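Local coordinates for protein quinone oxidoreductase (Thermus thermophilus, PDB 1IZ0) that probably catalyses the NADPH-dependent reduction of quinones, and binds NADPH through a Rossmann-type domain in a medium-chain dehydrogenase/reductase architecture, at residues L43-A48 with A284-L289; A171-T176 with K185-L190. All coordinates share one frame; numbering follows the deposited sequence.

Contact 1: residues L43-A48 with A284-L289; sequences LMRLGA and AAFRAL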
loop_
_atom_site.group_PDB
_atom_site.type_symbol
_atom_site.label_atom_id
_atom_site.label_comp_id
_atom_site.label_asym_id
_atom_site.label_seq_id
_atom_site.Cartn_x
_atom_site.Cartn_y
_atom_site.Cartn_z
ATOM N N LEU A 43 1.048 -12.731 -3.593
ATOM C CA LEU A 43 1.951 -13.624 -2.869
ATOM C C LEU A 43 1.194 -14.639 -2.024
ATOM O O LEU A 43 1.647 -15.768 -1.838
ATOM C CB LEU A 43 2.896 -12.821 -1.968
ATOM C CG LEU A 43 3.907 -11.940 -2.707
ATOM C CD1 LEU A 43 4.799 -11.224 -1.704
ATOM C CD2 LEU A 43 4.744 -12.808 -3.644
HETATM N N MSE A 44 0.041 -14.237 -1.510
HETATM C CA MSE A 44 -0.754 -15.128 -0.682
HETATM C C MSE A 44 -1.354 -16.275 -1.482
HETATM O O MSE A 44 -1.611 -17.343 -0.935
HETATM C CB MSE A 44 -1.855 -14.342 0.030
HETATM C CG MSE A 44 -1.593 -14.182 1.512
HETATM SE SE MSE A 44 -2.697 -12.826 2.325
HETATM C CE MSE A 44 -4.439 -13.631 2.010
ATOM N N ARG A 45 -1.587 -16.050 -2.774
ATOM C CA ARG A 45 -2.135 -17.096 -3.640
ATOM C C ARG A 45 -1.068 -18.147 -3.903
ATOM O O ARG A 45 -1.375 -19.288 -4.252
ATOM C CB ARG A 45 -2.577 -16.519 -4.987
ATOM C CG ARG A 45 -3.863 -15.759 -4.949
ATOM C CD ARG A 45 -4.232 -15.253 -6.335
ATOM N NE ARG A 45 -4.404 -16.333 -7.308
ATOM C CZ ARG A 45 -5.018 -16.174 -8.476
ATOM N NH1 ARG A 45 -5.508 -14.985 -8.796
ATOM N NH2 ARG A 45 -5.142 -17.192 -9.323
ATOM N N LEU A 46 0.191 -17.748 -3.751
ATOM C CA LEU A 46 1.310 -18.652 -3.984
ATOM C C LEU A 46 1.857 -19.218 -2.683
ATOM O O LEU A 46 2.745 -20.068 -2.696
ATOM C CB LEU A 46 2.433 -17.921 -4.725
ATOM C CG LEU A 46 2.055 -17.161 -5.997
ATOM C CD1 LEU A 46 3.318 -16.587 -6.624
ATOM C CD2 LEU A 46 1.351 -18.089 -6.973
ATOM N N GLY A 47 1.320 -18.747 -1.561
ATOM C CA GLY A 47 1.786 -19.213 -0.270
ATOM C C GLY A 47 3.175 -18.669 0.005
ATOM O O GLY A 47 3.958 -19.269 0.749
ATOM N N ALA A 48 3.478 -17.519 -0.591
ATOM C CA ALA A 48 4.785 -16.890 -0.429
ATOM C C ALA A 48 4.742 -15.589 0.372
ATOM O O ALA A 48 5.651 -14.770 0.263
ATOM C CB ALA A 48 5.396 -16.628 -1.798
ATOM N N ALA A 284 -7.979 -11.242 -14.323
ATOM C CA ALA A 284 -7.296 -10.191 -15.065
ATOM C C ALA A 284 -6.696 -9.158 -14.102
ATOM O O ALA A 284 -5.545 -8.737 -14.268
ATOM C CB ALA A 284 -8.278 -9.510 -16.024
ATOM N N ALA A 285 -7.474 -8.754 -13.095
ATOM C CA ALA A 285 -7.010 -7.765 -12.119
ATOM C C ALA A 285 -5.763 -8.248 -11.386
ATOM O O ALA A 285 -4.848 -7.469 -11.133
ATOM C CB ALA A 285 -8.114 -7.454 -11.120
ATOM N N PHE A 286 -5.732 -9.531 -11.040
ATOM C CA PHE A 286 -4.579 -10.110 -10.356
ATOM C C PHE A 286 -3.332 -10.055 -11.232
ATOM O O PHE A 286 -2.223 -9.872 -10.726
ATOM C CB PHE A 286 -4.869 -11.558 -9.954
ATOM C CG PHE A 286 -5.369 -11.701 -8.538
ATOM C CD1 PHE A 286 -4.474 -11.683 -7.466
ATOM C CD2 PHE A 286 -6.732 -11.822 -8.273
ATOM C CE1 PHE A 286 -4.931 -11.782 -6.149
ATOM C CE2 PHE A 286 -7.198 -11.924 -6.962
ATOM C CZ PHE A 286 -6.291 -11.903 -5.896
ATOM N N ARG A 287 -3.509 -10.221 -12.544
ATOM C CA ARG A 287 -2.370 -10.164 -13.461
ATOM C C ARG A 287 -1.885 -8.722 -13.575
ATOM O O ARG A 287 -0.692 -8.475 -13.750
ATOM C CB ARG A 287 -2.752 -10.694 -14.851
ATOM C CG ARG A 287 -2.955 -12.214 -14.923
ATOM C CD ARG A 287 -3.158 -12.700 -16.365
ATOM N NE ARG A 287 -4.558 -13.002 -16.676
ATOM C CZ ARG A 287 -5.308 -12.299 -17.520
ATOM N NH1 ARG A 287 -4.795 -11.246 -18.148
ATOM N NH2 ARG A 287 -6.572 -12.644 -17.735
ATOM N N ALA A 288 -2.813 -7.771 -13.469
ATOM C CA ALA A 288 -2.465 -6.361 -13.552
ATOM C C ALA A 288 -1.509 -5.986 -12.423
ATOM O O ALA A 288 -0.759 -5.015 -12.529
ATOM C CB ALA A 288 -3.715 -5.513 -13.482
ATOM N N LEU A 289 -1.548 -6.754 -11.336
ATOM C CA LEU A 289 -0.665 -6.516 -10.201
ATOM C C LEU A 289 0.763 -6.820 -10.636
ATOM O O LEU A 289 1.719 -6.282 -10.083
ATOM C CB LEU A 289 -1.037 -7.431 -9.027
ATOM C CG LEU A 289 -2.363 -7.160 -8.313
ATOM C CD1 LEU A 289 -2.732 -8.355 -7.430
ATOM C CD2 LEU A 289 -2.244 -5.874 -7.490
#
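Arg45 and Phe286 reach out from two helices, and the guanidinium of the first meets a face of the second's phenyl ring. Arg45 NH1 leads, 3.3 Å from Phe286 CG, above the ring but displaced toward its rim. The planes are 81° apart, so the guanidinium points an edge at the ring in a T-shaped cation-pi contact, with Arg45 CZ 4.6 Å from the centroid of the Phe286 ring. Arg45 CD, carried over the same face by the extended start of the chain, adds a CH-pi contact 3.9 Å from the Phe286 ring centroid; the bend at chi3 (60°) then brings NH1 over the ring. Arginine suits the place because its methylenes and charge can both use the ring. NH1 also forms a salt bridge with Glu283 and NH2 a hydrogen bond with the carbonyl of Gly11, while Leu13, Pro59 and Leu81 pack around Phe286. Just beyond Arg45 the helix ends in a Schellman motif, with Gly47, of positive phi, as C-prime residue and Ala48 N bonded to Leu43 O at 2.8 Å. The contact joins helices 39-46 and 282-288 in the GroES-like catalytic domain of the medium-chain dehydrogenase/reductase fold.

Contact 2: residues A171-T176 with K185-L190; sequences AEEAAT and KAWGGL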
loop_
_atom_site.group_PDB
_atom_site.type_symbol
_atom_site.label_atom_id
_atom_site.label_comp_id
_atom_site.label_asym_id
_atom_site.label_seq_id
_atom_site.Cartn_x
_atom_site.Cartn_y
_atom_site.Cartn_z
ATOM N N ALA A 171 6.773 15.638 -5.818
ATOM C CA ALA A 171 8.191 15.291 -5.711
ATOM C C ALA A 171 9.060 16.452 -6.192
ATOM O O ALA A 171 8.724 17.110 -7.173
ATOM C CB ALA A 171 8.494 14.043 -6.524
ATOM N N GLU A 172 10.171 16.693 -5.495
ATOM C CA GLU A 172 11.110 17.769 -5.837
ATOM C C GLU A 172 11.798 17.418 -7.157
ATOM O O GLU A 172 12.065 18.287 -7.989
ATOM C CB GLU A 172 12.134 17.937 -4.702
ATOM C CG GLU A 172 13.202 19.006 -4.918
ATOM C CD GLU A 172 14.011 19.303 -3.645
ATOM O OE1 GLU A 172 15.234 19.539 -3.749
ATOM O OE2 GLU A 172 13.426 19.319 -2.539
ATOM N N GLU A 173 12.084 16.137 -7.343
ATOM C CA GLU A 173 12.690 15.652 -8.577
ATOM C C GLU A 173 12.208 14.228 -8.759
ATOM O O GLU A 173 11.878 13.557 -7.778
ATOM C CB GLU A 173 14.219 15.665 -8.505
ATOM C CG GLU A 173 14.846 17.054 -8.523
ATOM C CD GLU A 173 16.347 17.010 -8.775
ATOM O OE1 GLU A 173 17.050 16.247 -8.080
ATOM O OE2 GLU A 173 16.826 17.742 -9.666
ATOM N N ALA A 174 12.150 13.778 -10.006
ATOM C CA ALA A 174 11.727 12.416 -10.324
ATOM C C ALA A 174 12.822 11.851 -11.217
ATOM O O ALA A 174 13.311 12.550 -12.102
ATOM C CB ALA A 174 10.387 12.429 -11.059
ATOM N N ALA A 175 13.218 10.601 -10.996
ATOM C CA ALA A 175 14.293 10.033 -11.798
ATOM C C ALA A 175 14.179 8.534 -12.042
ATOM O O ALA A 175 13.523 7.822 -11.290
ATOM C CB ALA A 175 15.626 10.343 -11.138
ATOM N N THR A 176 14.820 8.056 -13.105
ATOM C CA THR A 176 14.800 6.633 -13.400
ATOM C C THR A 176 15.799 6.008 -12.434
ATOM O O THR A 176 16.689 6.694 -11.924
ATOM C CB THR A 176 15.245 6.343 -14.840
ATOM O OG1 THR A 176 16.556 6.878 -15.041
ATOM C CG2 THR A 176 14.279 6.972 -15.843
ATOM N N LYS A 185 23.489 12.081 -4.821
ATOM C CA LYS A 185 24.707 12.842 -4.570
ATOM C C LYS A 185 24.412 14.345 -4.697
ATOM O O LYS A 185 24.877 15.160 -3.892
ATOM C CB LYS A 185 25.805 12.420 -5.566
ATOM N N ALA A 186 23.625 14.711 -5.703
ATOM C CA ALA A 186 23.284 16.117 -5.909
ATOM C C ALA A 186 22.462 16.665 -4.738
ATOM O O ALA A 186 22.477 17.864 -4.464
ATOM C CB ALA A 186 22.510 16.284 -7.217
ATOM N N TRP A 187 21.753 15.777 -4.050
ATOM C CA TRP A 187 20.924 16.159 -2.915
ATOM C C TRP A 187 21.708 16.162 -1.612
ATOM O O TRP A 187 21.177 16.546 -0.559
ATOM C CB TRP A 187 19.755 15.191 -2.783
ATOM C CG TRP A 187 18.591 15.495 -3.673
ATOM C CD1 TRP A 187 18.626 15.814 -5.004
ATOM C CD2 TRP A 187 17.212 15.475 -3.299
ATOM N NE1 TRP A 187 17.344 15.997 -5.480
ATOM C CE2 TRP A 187 16.458 15.795 -4.452
ATOM C CE3 TRP A 187 16.536 15.216 -2.098
ATOM C CZ2 TRP A 187 15.058 15.865 -4.438
ATOM C CZ3 TRP A 187 15.136 15.287 -2.087
ATOM C CH2 TRP A 187 14.418 15.609 -3.250
ATOM N N GLY A 188 22.964 15.727 -1.685
ATOM C CA GLY A 188 23.799 15.675 -0.503
ATOM C C GLY A 188 23.492 14.418 0.289
ATOM O O GLY A 188 23.745 14.348 1.494
ATOM N N GLY A 189 22.952 13.413 -0.396
ATOM C CA GLY A 189 22.605 12.170 0.271
ATOM C C GLY A 189 21.202 12.243 0.851
ATOM O O GLY A 189 20.699 13.327 1.169
ATOM N N LEU A 190 20.566 11.089 1.002
ATOM C CA LEU A 190 19.216 11.049 1.530
ATOM C C LEU A 190 19.165 10.723 3.016
ATOM O O LEU A 190 20.052 10.052 3.554
ATOM C CB LEU A 190 18.398 10.022 0.748
ATOM C CG LEU A 190 18.437 10.250 -0.764
ATOM C CD1 LEU A 190 17.823 9.069 -1.474
ATOM C CD2 LEU A 190 17.699 11.540 -1.105
#
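Trp187 is gripped by two consecutive glutamates, one at the edge of its indole and one over a face. At the edge, Trp187 NE1 donates a short, fairly straight hydrogen bond to Glu173 OE1, 2.6 Å long with an N-H...O angle of 161°. The acceptor lies almost in the indole plane, as the N-H demands, but the donor comes to OE1 from above the carboxylate plane, 37° out of it. Glu173 turns its CG away from the carbonyl carbon (chi1 -71°) and then runs extended past the indole, which carries OE1 up to the nitrogen; its OE2 forms a salt bridge with Arg183. Glu172 takes a different rotamer, with CG anti to the backbone N, and its extended chain lies across the six-membered ring. Glu172 CB is 3.6 Å from Trp187 CH2 and Glu172 CG 3.7 Å from Trp187 CZ2, with the carboxylate above the same face, tilted modestly from the ring. A carboxylate over an aromatic face is likely to be unfavourable by itself; Arg152, in a salt bridge with Glu172 OE1 and a cation-pi contact with the indole, probably offsets this. The contact belongs to a beta-alpha-beta crossover of the Rossmann fold: helix 180-186 leads from strand 173-176, outermost in the parallel sheet, to strand 190-195. Tryptophan suits this junction because one residue offers a broad apolar surface, packed also against Leu154, and a single N-H. A leucine in its place would probably leave Glu173 OE1 without this donor and the methylenes of Glu172 without the ring they lie on. Gly188 follows with positive phi in a Schellman motif, and at Gly189 the backbone angles would press any CB into the carbonyl oxygen of the residue before, which calls for glycine.

The two contacts lie in different parts of one chain, with centres 32 Å apart and nearest atoms about 18 Å apart, so neither touches the other. Contact 1 joins segments 236 residues apart in sequence, whereas contact 2 is local, its segments only nine residues apart and falling between those of contact 1 along the chain. Their relation to the cofactor differs as well. In contact 1 the side chain of Phe286 is about 9 Å from that of Phe39, a residue that binds NADPH, although no NADPH is bound in this model. Contact 2 sits at an outer strand of the nucleotide-binding domain, away from the known cofactor-binding residues.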